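PDB 5CQF: L-lysine 6-monooxygenase from Pseudomonas syringae pv. tomato, which probably uses FAD and NADPH to hydroxylate the side-chain amine of L-lysine or a related amino acid, a step in siderophore biosynthesis. Local coordinates for residues Phe21-Glu33 against Leu118-Phe131. Residues are numbered along the deposited sequence; the frame is centred on the assembly and turned at random.
Sequences FGPAGIALACAFE and LGWVSRQVDGHTRF
Phe21 and Ile26 belong to the glycine-rich turn and first helix of a Rossmann-type dinucleotide-binding fold, probably the FAD-binding one, and both meet Leu118-Phe131, where helix 111-125 turns into strand 129-130 at the border of the same parallel sheet. The helix pieces 23-33 and 118-125 run in roughly the same direction, 9.8 Å apart at closest and crossing at 50°, with knobs fitting into holes from both partners. Ile26 enters among Leu118, Val121, Ser122 and Val125: its CD1 lies 3.8 Å from Leu118 CD1, while CG2, on the other branch, comes 3.7 Å from Val121 CG1. Val125 answers by settling among Ile26, Ala29, Cys30 and Glu33. Its two methyls divide the work, CG2 facing Ala29 CB and CG1 resting 3.8 Å from the aliphatic CG of Glu33. Bent at chi2 (-68°), the Glu33 chain slides past Val125, and OE2 lies 4.1 Å from His128 CE1, at the edge of a ring nearly coplanar with the carboxylate. At the N-terminal end of helix 23-33, the buried Phe21 ring has Ile26 CG1 toward the rim of one face, and Tyr49 of the neighbouring strand meets it edge-to-face. A chi1 of -152° brings the opposite face against Thr129: CG2 makes an off-centre CH-pi contact, and Thr129 OG1 sits 3.2 Å above the plane of the Phe21 ring, over its centre.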
loop_
_atom_site.group_PDB
_atom_site.type_symbol
_atom_site.label_atom_id
_atom_site.label_comp_id
_atom_site.label_asym_id
_atom_site.label_seq_id
_atom_site.Cartn_x
_atom_site.Cartn_y
_atom_site.Cartn_z
ATOM N N PHE A 21 -36.036 -6.958 6.683
ATOM C CA PHE A 21 -35.323 -7.719 5.667
ATOM C C PHE A 21 -34.178 -6.907 5.082
ATOM O O PHE A 21 -33.943 -6.910 3.874
ATOM C CB PHE A 21 -36.264 -8.247 4.579
ATOM C CG PHE A 21 -35.785 -9.508 3.939
ATOM C CD1 PHE A 21 -35.660 -10.658 4.676
ATOM C CD2 PHE A 21 -35.479 -9.550 2.595
ATOM C CE1 PHE A 21 -35.236 -11.841 4.098
ATOM C CE2 PHE A 21 -35.040 -10.725 2.002
ATOM C CZ PHE A 21 -34.912 -11.878 2.761
ATOM N N GLY A 22 -33.450 -6.230 5.963
ATOM C CA GLY A 22 -32.144 -5.695 5.628
ATOM C C GLY A 22 -31.115 -6.803 5.738
ATOM O O GLY A 22 -31.471 -7.976 5.831
ATOM N N PRO A 23 -29.820 -6.449 5.717
ATOM C CA PRO A 23 -28.778 -7.465 5.704
ATOM C C PRO A 23 -28.943 -8.513 6.796
ATOM O O PRO A 23 -28.768 -9.704 6.554
ATOM C CB PRO A 23 -27.517 -6.654 5.945
ATOM C CG PRO A 23 -27.818 -5.319 5.387
ATOM C CD PRO A 23 -29.271 -5.093 5.572
ATOM N N ALA A 24 -29.297 -8.075 7.996
ATOM C CA ALA A 24 -29.438 -8.998 9.103
ATOM C C ALA A 24 -30.482 -10.071 8.817
ATOM O O ALA A 24 -30.211 -11.265 9.005
ATOM C CB ALA A 24 -29.776 -8.232 10.375
ATOM N N GLY A 25 -31.671 -9.665 8.370
ATOM C CA GLY A 25 -32.725 -10.642 8.027
ATOM C C GLY A 25 -32.363 -11.477 6.803
ATOM O O GLY A 25 -32.753 -12.644 6.673
ATOM N N ILE A 26 -31.627 -10.891 5.873
ATOM C CA ILE A 26 -31.231 -11.641 4.687
ATOM C C ILE A 26 -30.260 -12.734 5.075
ATOM O O ILE A 26 -30.341 -13.877 4.590
ATOM C CB ILE A 26 -30.623 -10.714 3.650
ATOM C CG1 ILE A 26 -31.727 -9.882 3.008
ATOM C CG2 ILE A 26 -29.897 -11.510 2.592
ATOM C CD1 ILE A 26 -31.243 -8.621 2.366
ATOM N N ALA A 27 -29.353 -12.377 5.976
ATOM C CA ALA A 27 -28.381 -13.325 6.477
ATOM C C ALA A 27 -29.063 -14.484 7.120
ATOM O O ALA A 27 -28.633 -15.590 6.949
ATOM C CB ALA A 27 -27.457 -12.665 7.487
ATOM N N LEU A 28 -30.104 -14.210 7.913
ATOM C CA LEU A 28 -30.896 -15.261 8.558
ATOM C C LEU A 28 -31.601 -16.139 7.557
ATOM O O LEU A 28 -31.572 -17.352 7.699
ATOM C CB LEU A 28 -31.936 -14.653 9.486
ATOM C CG LEU A 28 -32.751 -15.642 10.277
ATOM C CD1 LEU A 28 -31.912 -16.399 11.291
ATOM C CD2 LEU A 28 -33.866 -14.864 10.943
ATOM N N ALA A 29 -32.261 -15.540 6.574
ATOM C CA ALA A 29 -32.867 -16.334 5.484
ATOM C C ALA A 29 -31.853 -17.190 4.768
ATOM O O ALA A 29 -32.158 -18.326 4.413
ATOM C CB ALA A 29 -33.579 -15.445 4.483
ATOM N N CYS A 30 -30.623 -16.684 4.584
ATOM C CA CYS A 30 -29.608 -17.508 3.936
ATOM C C CYS A 30 -29.315 -18.768 4.737
ATOM O O CYS A 30 -29.077 -19.799 4.169
ATOM C CB CYS A 30 -28.313 -16.746 3.702
ATOM S SG CYS A 30 -28.424 -15.470 2.444
ATOM N N ALA A 31 -29.310 -18.698 6.053
ATOM C CA ALA A 31 -29.100 -19.912 6.857
ATOM C C ALA A 31 -30.205 -20.923 6.613
ATOM O O ALA A 31 -29.936 -22.115 6.491
ATOM C CB ALA A 31 -29.023 -19.600 8.340
ATOM N N PHE A 32 -31.441 -20.449 6.550
ATOM C CA PHE A 32 -32.560 -21.365 6.316
ATOM C C PHE A 32 -32.497 -21.949 4.927
ATOM O O PHE A 32 -32.617 -23.169 4.763
ATOM C CB PHE A 32 -33.902 -20.688 6.577
ATOM C CG PHE A 32 -34.193 -20.521 8.034
ATOM C CD1 PHE A 32 -34.526 -21.615 8.801
ATOM C CD2 PHE A 32 -34.072 -19.293 8.645
ATOM C CE1 PHE A 32 -34.763 -21.488 10.143
ATOM C CE2 PHE A 32 -34.311 -19.149 9.996
ATOM C CZ PHE A 32 -34.667 -20.252 10.749
ATOM N N GLU A 33 -32.262 -21.106 3.932
ATOM C CA GLU A 33 -32.135 -21.624 2.572
ATOM C C GLU A 33 -30.965 -22.589 2.411
ATOM O O GLU A 33 -31.136 -23.618 1.796
ATOM C CB GLU A 33 -32.070 -20.501 1.544
ATOM C CG GLU A 33 -33.355 -19.679 1.464
ATOM C CD GLU A 33 -34.551 -20.458 0.897
ATOM O OE1 GLU A 33 -34.342 -21.301 -0.013
ATOM O OE2 GLU A 33 -35.697 -20.225 1.360
ATOM N N LEU A 118 -25.665 -7.546 -2.167
ATOM C CA LEU A 118 -26.739 -7.700 -1.226
ATOM C C LEU A 118 -28.087 -7.842 -1.931
ATOM O O LEU A 118 -28.920 -8.668 -1.550
ATOM C CB LEU A 118 -26.710 -6.500 -0.292
ATOM C CG LEU A 118 -27.915 -6.417 0.604
ATOM C CD1 LEU A 118 -27.703 -7.352 1.772
ATOM C CD2 LEU A 118 -28.099 -4.981 1.061
ATOM N N GLY A 119 -28.321 -7.053 -2.969
ATOM C CA GLY A 119 -29.523 -7.258 -3.828
ATOM C C GLY A 119 -29.478 -8.618 -4.512
ATOM O O GLY A 119 -30.490 -9.278 -4.678
ATOM N N TRP A 120 -28.292 -9.069 -4.892
ATOM C CA TRP A 120 -28.186 -10.340 -5.577
ATOM C C TRP A 120 -28.552 -11.485 -4.652
ATOM O O TRP A 120 -29.167 -12.467 -5.078
ATOM C CB TRP A 120 -26.780 -10.480 -6.165
ATOM C CG TRP A 120 -26.416 -11.785 -6.779
ATOM C CD1 TRP A 120 -26.504 -12.122 -8.110
ATOM C CD2 TRP A 120 -25.783 -12.900 -6.133
ATOM N NE1 TRP A 120 -26.012 -13.387 -8.305
ATOM C CE2 TRP A 120 -25.577 -13.890 -7.112
ATOM C CE3 TRP A 120 -25.393 -13.166 -4.817
ATOM C CZ2 TRP A 120 -25.004 -15.129 -6.816
ATOM C CZ3 TRP A 120 -24.835 -14.399 -4.525
ATOM C CH2 TRP A 120 -24.646 -15.362 -5.517
ATOM N N VAL A 121 -28.184 -11.384 -3.384
ATOM C CA VAL A 121 -28.589 -12.412 -2.409
ATOM C C VAL A 121 -30.066 -12.284 -2.066
ATOM O O VAL A 121 -30.814 -13.263 -2.056
ATOM C CB VAL A 121 -27.831 -12.329 -1.067
ATOM C CG1 VAL A 121 -28.279 -13.470 -0.162
ATOM C CG2 VAL A 121 -26.341 -12.436 -1.278
ATOM N N SER A 122 -30.479 -11.073 -1.751
ATOM C CA SER A 122 -31.883 -10.836 -1.408
ATOM C C SER A 122 -32.812 -11.470 -2.440
ATOM O O SER A 122 -33.646 -12.303 -2.098
ATOM C CB SER A 122 -32.151 -9.334 -1.265
ATOM O OG SER A 122 -33.514 -9.115 -1.036
ATOM N N ARG A 123 -32.616 -11.126 -3.706
ATOM C CA ARG A 123 -33.431 -11.672 -4.816
ATOM C C ARG A 123 -33.566 -13.177 -4.842
ATOM O O ARG A 123 -34.423 -13.681 -5.538
ATOM C CB ARG A 123 -32.817 -11.311 -6.165
ATOM C CG ARG A 123 -33.239 -9.974 -6.711
ATOM C CD ARG A 123 -32.661 -9.789 -8.112
ATOM N NE ARG A 123 -31.319 -9.185 -8.108
ATOM C CZ ARG A 123 -30.218 -9.700 -8.681
ATOM N NH1 ARG A 123 -30.242 -10.877 -9.327
ATOM N NH2 ARG A 123 -29.068 -9.023 -8.603
ATOM N N GLN A 124 -32.655 -13.891 -4.194
ATOM C CA GLN A 124 -32.655 -15.344 -4.223
ATOM C C GLN A 124 -33.288 -15.944 -2.999
ATOM O O GLN A 124 -33.616 -17.119 -3.036
ATOM C CB GLN A 124 -31.226 -15.891 -4.317
ATOM C CG GLN A 124 -30.516 -15.620 -5.624
ATOM C CD GLN A 124 -29.107 -16.131 -5.589
ATOM O OE1 GLN A 124 -28.874 -17.319 -5.762
ATOM N NE2 GLN A 124 -28.151 -15.238 -5.331
ATOM N N VAL A 125 -33.440 -15.172 -1.917
ATOM C CA VAL A 125 -33.992 -15.709 -0.650
ATOM C C VAL A 125 -35.205 -14.945 -0.091
ATOM O O VAL A 125 -35.565 -15.112 1.069
ATOM C CB VAL A 125 -32.914 -15.764 0.452
ATOM C CG1 VAL A 125 -31.732 -16.598 0.007
ATOM C CG2 VAL A 125 -32.448 -14.375 0.837
ATOM N N ASP A 126 -35.842 -14.129 -0.923
ATOM C CA ASP A 126 -36.919 -13.273 -0.473
ATOM C C ASP A 126 -38.323 -13.831 -0.735
ATOM O O ASP A 126 -39.298 -13.115 -0.535
ATOM C CB ASP A 126 -36.787 -11.876 -1.105
ATOM C CG ASP A 126 -37.034 -11.871 -2.598
ATOM O OD1 ASP A 126 -37.214 -12.958 -3.206
ATOM O OD2 ASP A 126 -37.024 -10.765 -3.171
ATOM N N GLY A 127 -38.435 -15.089 -1.162
ATOM C CA GLY A 127 -39.752 -15.727 -1.378
ATOM C C GLY A 127 -40.708 -15.743 -0.173
ATOM O O GLY A 127 -41.872 -16.083 -0.318
ATOM N N HIS A 128 -40.234 -15.416 1.028
ATOM C CA HIS A 128 -41.097 -15.353 2.212
ATOM C C HIS A 128 -41.082 -13.962 2.799
ATOM O O HIS A 128 -41.336 -13.759 3.987
ATOM C CB HIS A 128 -40.613 -16.342 3.257
ATOM C CG HIS A 128 -40.598 -17.748 2.772
ATOM N ND1 HIS A 128 -39.452 -18.356 2.296
ATOM C CD2 HIS A 128 -41.589 -18.669 2.668
ATOM C CE1 HIS A 128 -39.740 -19.591 1.912
ATOM N NE2 HIS A 128 -41.027 -19.808 2.143
ATOM N N THR A 129 -40.748 -12.982 1.979
ATOM C CA THR A 129 -40.657 -11.648 2.494
ATOM C C THR A 129 -41.800 -10.822 1.966
ATOM O O THR A 129 -42.056 -10.822 0.766
ATOM C CB THR A 129 -39.325 -10.988 2.128
ATOM O OG1 THR A 129 -38.248 -11.771 2.649
ATOM C CG2 THR A 129 -39.261 -9.612 2.733
ATOM N N ARG A 130 -42.476 -10.117 2.870
ATOM C CA ARG A 130 -43.455 -9.119 2.487
ATOM C C ARG A 130 -42.879 -7.728 2.682
ATOM O O ARG A 130 -42.678 -7.292 3.817
ATOM C CB ARG A 130 -44.723 -9.303 3.309
ATOM C CG ARG A 130 -45.440 -10.612 2.992
ATOM C CD ARG A 130 -46.253 -11.094 4.185
ATOM N NE ARG A 130 -47.117 -12.236 3.886
ATOM C CZ ARG A 130 -48.363 -12.155 3.420
ATOM N NH1 ARG A 130 -49.055 -13.270 3.192
ATOM N NH2 ARG A 130 -48.926 -10.974 3.177
ATOM N N PHE A 131 -42.594 -7.047 1.571
ATOM C CA PHE A 131 -42.117 -5.653 1.600
ATOM C C PHE A 131 -43.276 -4.628 1.726
ATOM O O PHE A 131 -44.455 -4.996 1.670
ATOM C CB PHE A 131 -41.287 -5.346 0.357
ATOM C CG PHE A 131 -40.040 -6.181 0.224
ATOM C CD1 PHE A 131 -38.821 -5.724 0.713
ATOM C CD2 PHE A 131 -40.073 -7.417 -0.419
ATOM C CE1 PHE A 131 -37.662 -6.480 0.572
ATOM C CE2 PHE A 131 -38.917 -8.179 -0.544
ATOM C CZ PHE A 131 -37.711 -7.707 -0.060
#